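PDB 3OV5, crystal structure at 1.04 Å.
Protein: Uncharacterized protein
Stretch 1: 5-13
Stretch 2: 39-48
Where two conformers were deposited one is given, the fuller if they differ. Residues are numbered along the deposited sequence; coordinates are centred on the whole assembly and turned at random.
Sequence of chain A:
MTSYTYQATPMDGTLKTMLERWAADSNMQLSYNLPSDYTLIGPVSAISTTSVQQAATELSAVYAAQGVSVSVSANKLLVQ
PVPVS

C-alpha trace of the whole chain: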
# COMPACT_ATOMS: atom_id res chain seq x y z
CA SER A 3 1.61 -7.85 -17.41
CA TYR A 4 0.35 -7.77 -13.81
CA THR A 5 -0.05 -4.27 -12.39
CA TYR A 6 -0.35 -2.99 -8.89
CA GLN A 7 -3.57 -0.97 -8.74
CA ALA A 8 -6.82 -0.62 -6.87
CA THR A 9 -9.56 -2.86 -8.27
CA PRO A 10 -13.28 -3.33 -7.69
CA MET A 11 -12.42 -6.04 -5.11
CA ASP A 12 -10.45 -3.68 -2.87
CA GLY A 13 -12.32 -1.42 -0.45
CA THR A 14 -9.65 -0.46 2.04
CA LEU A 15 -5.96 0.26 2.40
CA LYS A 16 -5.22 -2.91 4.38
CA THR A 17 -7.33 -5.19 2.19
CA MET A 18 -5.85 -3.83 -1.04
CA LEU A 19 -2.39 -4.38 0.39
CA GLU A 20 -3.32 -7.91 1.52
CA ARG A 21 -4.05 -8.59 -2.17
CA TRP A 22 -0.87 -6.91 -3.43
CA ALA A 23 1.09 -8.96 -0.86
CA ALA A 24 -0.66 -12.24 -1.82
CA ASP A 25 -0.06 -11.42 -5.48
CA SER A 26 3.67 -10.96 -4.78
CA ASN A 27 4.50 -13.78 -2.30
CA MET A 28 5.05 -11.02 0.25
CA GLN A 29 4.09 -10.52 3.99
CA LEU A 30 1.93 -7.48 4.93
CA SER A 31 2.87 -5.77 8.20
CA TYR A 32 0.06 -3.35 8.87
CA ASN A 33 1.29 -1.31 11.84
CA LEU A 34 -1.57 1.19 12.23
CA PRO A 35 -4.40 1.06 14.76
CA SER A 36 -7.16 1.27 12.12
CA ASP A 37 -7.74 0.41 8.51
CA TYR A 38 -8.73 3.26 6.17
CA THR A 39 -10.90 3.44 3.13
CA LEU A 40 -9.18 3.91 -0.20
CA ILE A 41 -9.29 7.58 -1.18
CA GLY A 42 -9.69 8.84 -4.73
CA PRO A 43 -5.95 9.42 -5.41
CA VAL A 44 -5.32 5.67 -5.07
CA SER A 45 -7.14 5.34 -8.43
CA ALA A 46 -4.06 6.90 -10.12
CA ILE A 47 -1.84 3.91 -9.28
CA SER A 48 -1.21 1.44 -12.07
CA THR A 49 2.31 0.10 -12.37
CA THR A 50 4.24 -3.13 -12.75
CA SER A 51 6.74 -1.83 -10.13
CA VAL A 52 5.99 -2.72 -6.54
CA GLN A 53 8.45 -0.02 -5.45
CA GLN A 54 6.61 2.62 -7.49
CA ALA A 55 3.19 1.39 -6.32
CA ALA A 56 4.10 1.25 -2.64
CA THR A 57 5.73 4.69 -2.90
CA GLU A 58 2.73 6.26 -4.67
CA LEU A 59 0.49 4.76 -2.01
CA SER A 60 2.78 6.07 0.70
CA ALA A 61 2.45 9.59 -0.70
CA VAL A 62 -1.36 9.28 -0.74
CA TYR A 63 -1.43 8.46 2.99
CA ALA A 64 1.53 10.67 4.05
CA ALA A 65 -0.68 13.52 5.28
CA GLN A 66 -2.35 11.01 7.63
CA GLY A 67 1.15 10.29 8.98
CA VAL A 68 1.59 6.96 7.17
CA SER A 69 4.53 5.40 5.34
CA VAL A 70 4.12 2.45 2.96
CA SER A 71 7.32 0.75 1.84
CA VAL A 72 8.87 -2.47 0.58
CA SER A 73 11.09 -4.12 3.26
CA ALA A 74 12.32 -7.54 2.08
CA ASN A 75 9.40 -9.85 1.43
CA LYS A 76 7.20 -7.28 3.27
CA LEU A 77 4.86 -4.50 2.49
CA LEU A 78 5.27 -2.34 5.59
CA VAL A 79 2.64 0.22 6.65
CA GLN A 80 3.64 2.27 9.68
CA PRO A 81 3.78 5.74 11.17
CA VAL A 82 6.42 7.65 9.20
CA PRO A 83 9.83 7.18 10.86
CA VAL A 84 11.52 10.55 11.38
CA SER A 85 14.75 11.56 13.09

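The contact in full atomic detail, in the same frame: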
# COMPACT_ATOMS: atom_id res chain seq x y z
N THR A 5 -0.30 -5.62 -12.94
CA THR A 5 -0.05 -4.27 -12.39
C THR A 5 -0.66 -4.12 -11.04
O THR A 5 -1.76 -4.60 -10.72
CB THR A 5 -0.65 -3.09 -13.20
OG1 THR A 5 -2.04 -3.34 -13.38
CG2 THR A 5 0.02 -2.95 -14.54
N TYR A 6 0.11 -3.44 -10.20
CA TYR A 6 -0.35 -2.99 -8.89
C TYR A 6 -1.30 -1.81 -9.11
O TYR A 6 -0.93 -0.81 -9.73
CB TYR A 6 0.83 -2.55 -8.01
CG TYR A 6 1.75 -3.68 -7.68
CD1 TYR A 6 1.45 -4.55 -6.63
CD2 TYR A 6 2.88 -3.94 -8.46
CE1 TYR A 6 2.29 -5.63 -6.33
CE2 TYR A 6 3.69 -5.03 -8.19
CZ TYR A 6 3.40 -5.86 -7.12
OH TYR A 6 4.24 -6.91 -6.86
N GLN A 7 -2.51 -1.95 -8.59
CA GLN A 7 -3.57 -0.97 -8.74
C GLN A 7 -4.66 -1.28 -7.74
O GLN A 7 -4.72 -2.40 -7.20
CB GLN A 7 -4.14 -0.95 -10.16
CG GLN A 7 -4.76 -2.28 -10.54
CD GLN A 7 -5.40 -2.27 -11.91
OE1 GLN A 7 -5.68 -1.24 -12.50
NE2 GLN A 7 -5.65 -3.45 -12.43
N ALA A 8 -5.56 -0.32 -7.53
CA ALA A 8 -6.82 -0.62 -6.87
C ALA A 8 -7.77 -1.25 -7.89
O ALA A 8 -7.75 -0.91 -9.08
CB ALA A 8 -7.45 0.64 -6.29
N THR A 9 -8.60 -2.18 -7.42
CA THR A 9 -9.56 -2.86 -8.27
C THR A 9 -10.89 -2.87 -7.58
O THR A 9 -10.98 -2.54 -6.42
CB THR A 9 -9.16 -4.30 -8.52
OG1 THR A 9 -9.28 -5.07 -7.32
CG2 THR A 9 -7.79 -4.38 -9.11
N PRO A 10 -11.96 -3.26 -8.32
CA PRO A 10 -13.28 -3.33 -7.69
C PRO A 10 -13.33 -4.17 -6.40
O PRO A 10 -14.12 -3.88 -5.52
CB PRO A 10 -14.16 -3.95 -8.79
CG PRO A 10 -13.56 -3.46 -10.04
CD PRO A 10 -12.07 -3.57 -9.76
N MET A 11 -12.46 -5.17 -6.27
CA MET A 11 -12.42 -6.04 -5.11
C MET A 11 -11.96 -5.33 -3.83
O MET A 11 -12.24 -5.79 -2.71
CB MET A 11 -11.44 -7.22 -5.40
CG MET A 11 -11.32 -8.21 -4.35
SD MET A 11 -10.30 -9.43 -5.11
CE MET A 11 -9.99 -10.32 -3.59
N ASP A 12 -11.18 -4.26 -3.98
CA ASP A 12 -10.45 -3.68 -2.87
C ASP A 12 -11.24 -2.48 -2.35
O ASP A 12 -11.50 -1.50 -3.06
CB ASP A 12 -9.13 -3.14 -3.34
CG ASP A 12 -8.30 -4.13 -4.10
OD1 ASP A 12 -7.85 -3.74 -5.19
OD2 ASP A 12 -8.09 -5.28 -3.61
N GLY A 13 -11.61 -2.55 -1.09
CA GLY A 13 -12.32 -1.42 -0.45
C GLY A 13 -11.47 -0.57 0.47
O GLY A 13 -11.80 0.61 0.72
N THR A 39 -10.38 3.61 4.46
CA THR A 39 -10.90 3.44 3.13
C THR A 39 -9.85 3.90 2.12
O THR A 39 -8.98 4.72 2.42
CB THR A 39 -12.22 4.16 2.96
OG1 THR A 39 -12.89 3.56 1.84
CG2 THR A 39 -12.04 5.58 2.68
N LEU A 40 -9.95 3.38 0.90
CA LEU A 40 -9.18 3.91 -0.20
C LEU A 40 -9.74 5.27 -0.59
O LEU A 40 -10.96 5.41 -0.82
CB LEU A 40 -9.26 2.96 -1.41
CG LEU A 40 -8.67 1.57 -1.14
CD1 LEU A 40 -8.88 0.63 -2.33
CD2 LEU A 40 -7.20 1.65 -0.83
N ILE A 41 -8.87 6.26 -0.71
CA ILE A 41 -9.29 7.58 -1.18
C ILE A 41 -9.03 7.72 -2.67
O ILE A 41 -8.22 7.00 -3.25
CB ILE A 41 -8.63 8.72 -0.35
CG1 ILE A 41 -7.10 8.65 -0.39
CG2 ILE A 41 -9.12 8.63 1.06
CD1 ILE A 41 -6.47 9.94 0.15
N GLY A 42 -9.76 8.64 -3.29
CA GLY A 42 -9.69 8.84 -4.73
C GLY A 42 -8.31 8.76 -5.37
O GLY A 42 -8.18 8.11 -6.39
N PRO A 43 -7.28 9.44 -4.81
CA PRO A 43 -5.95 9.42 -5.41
C PRO A 43 -5.35 8.02 -5.61
O PRO A 43 -4.45 7.86 -6.43
CB PRO A 43 -5.10 10.28 -4.44
CG PRO A 43 -6.03 11.09 -3.72
CD PRO A 43 -7.38 10.43 -3.73
N VAL A 44 -5.81 7.03 -4.85
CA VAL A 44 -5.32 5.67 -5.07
C VAL A 44 -5.66 5.18 -6.48
O VAL A 44 -4.95 4.33 -7.03
CB VAL A 44 -5.88 4.70 -4.00
CG1 VAL A 44 -5.44 3.29 -4.21
CG2 VAL A 44 -5.51 5.12 -2.61
N SER A 45 -6.72 5.74 -7.08
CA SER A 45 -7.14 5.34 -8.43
C SER A 45 -6.09 5.71 -9.49
O SER A 45 -6.16 5.19 -10.61
CB SER A 45 -8.52 5.91 -8.71
OG SER A 45 -9.46 5.24 -7.87
N ALA A 46 -5.13 6.55 -9.18
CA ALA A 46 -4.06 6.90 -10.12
C ALA A 46 -3.02 5.79 -10.25
O ALA A 46 -2.23 5.81 -11.20
CB ALA A 46 -3.40 8.20 -9.69
N ILE A 47 -2.95 4.85 -9.30
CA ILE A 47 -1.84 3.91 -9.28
C ILE A 47 -2.09 2.78 -10.26
O ILE A 47 -3.12 2.10 -10.20
CB ILE A 47 -1.65 3.35 -7.87
CG1 ILE A 47 -1.42 4.50 -6.88
CG2 ILE A 47 -0.52 2.33 -7.87
CD1 ILE A 47 -1.34 4.03 -5.41
N SER A 48 -1.14 2.57 -11.15
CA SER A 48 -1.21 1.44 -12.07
C SER A 48 0.18 1.22 -12.61
O SER A 48 0.60 1.90 -13.55
CB SER A 48 -2.18 1.74 -13.22
OG SER A 48 -2.13 0.71 -14.20

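Residues 39-48 run alongside residues 5-13 in the opposite direction, and the two stretches bury 396 Å² between them, with apolar side chains and backbone carbonyls among the closest contacts. At T39 the CA-to-CB bond points sideways, with OG1 3.3 Å from G13 O. The same carbonyl accepts a weak hydrogen bond from L40 N (L40 N to G13 O, 3.3 Å), long but nearly straight at 169°. L40 turns its CA-to-CB bond toward stretch 1 and, in the mt rotamer, brings CD1 to 3.5 Å from D12 O, 3.9 Å from D12 CB and 4.2 Å from A8 CB; a branched apolar side chain fills this site well. The D12 carboxylate is engaged otherwise: OD1 accepts from T9 N (2.8 Å) and from T9 OG1 (2.9 Å), bracing the type I turn T9-D12, which D12 N closes onto T9 O (3.0 Å). I41, G42 and P43 stay clear of stretch 1 as the chain enters the 3-10 segment 42-46. From that segment buried V44 (chi1 t) sets CG1 3.9 Å from A8 CB, so the small methyl of A8 packs against both V44 and L40. S45 points away and A46 is out of reach, both exposed. I47, whose N bonds to V44 O (3.1 Å), is buried, with CG2 3.7 Å from Y6 O; its own carbonyl O lies 3.4 Å from Q7 CA in a CA-H...O contact and 3.2 Å from Q7 CB. At S48 a second such contact joins CA to Y6 O (3.3 Å), and the backbones come close, S48 CA lying 4.7 Å from Q7 CA. The S48 hydroxyl sits near polar neighbours without close contact, OG being 4.1 Å from T5 OG1 and 4.4 Å from Q7 OE1; a small polar side chain is at home at this exposed site.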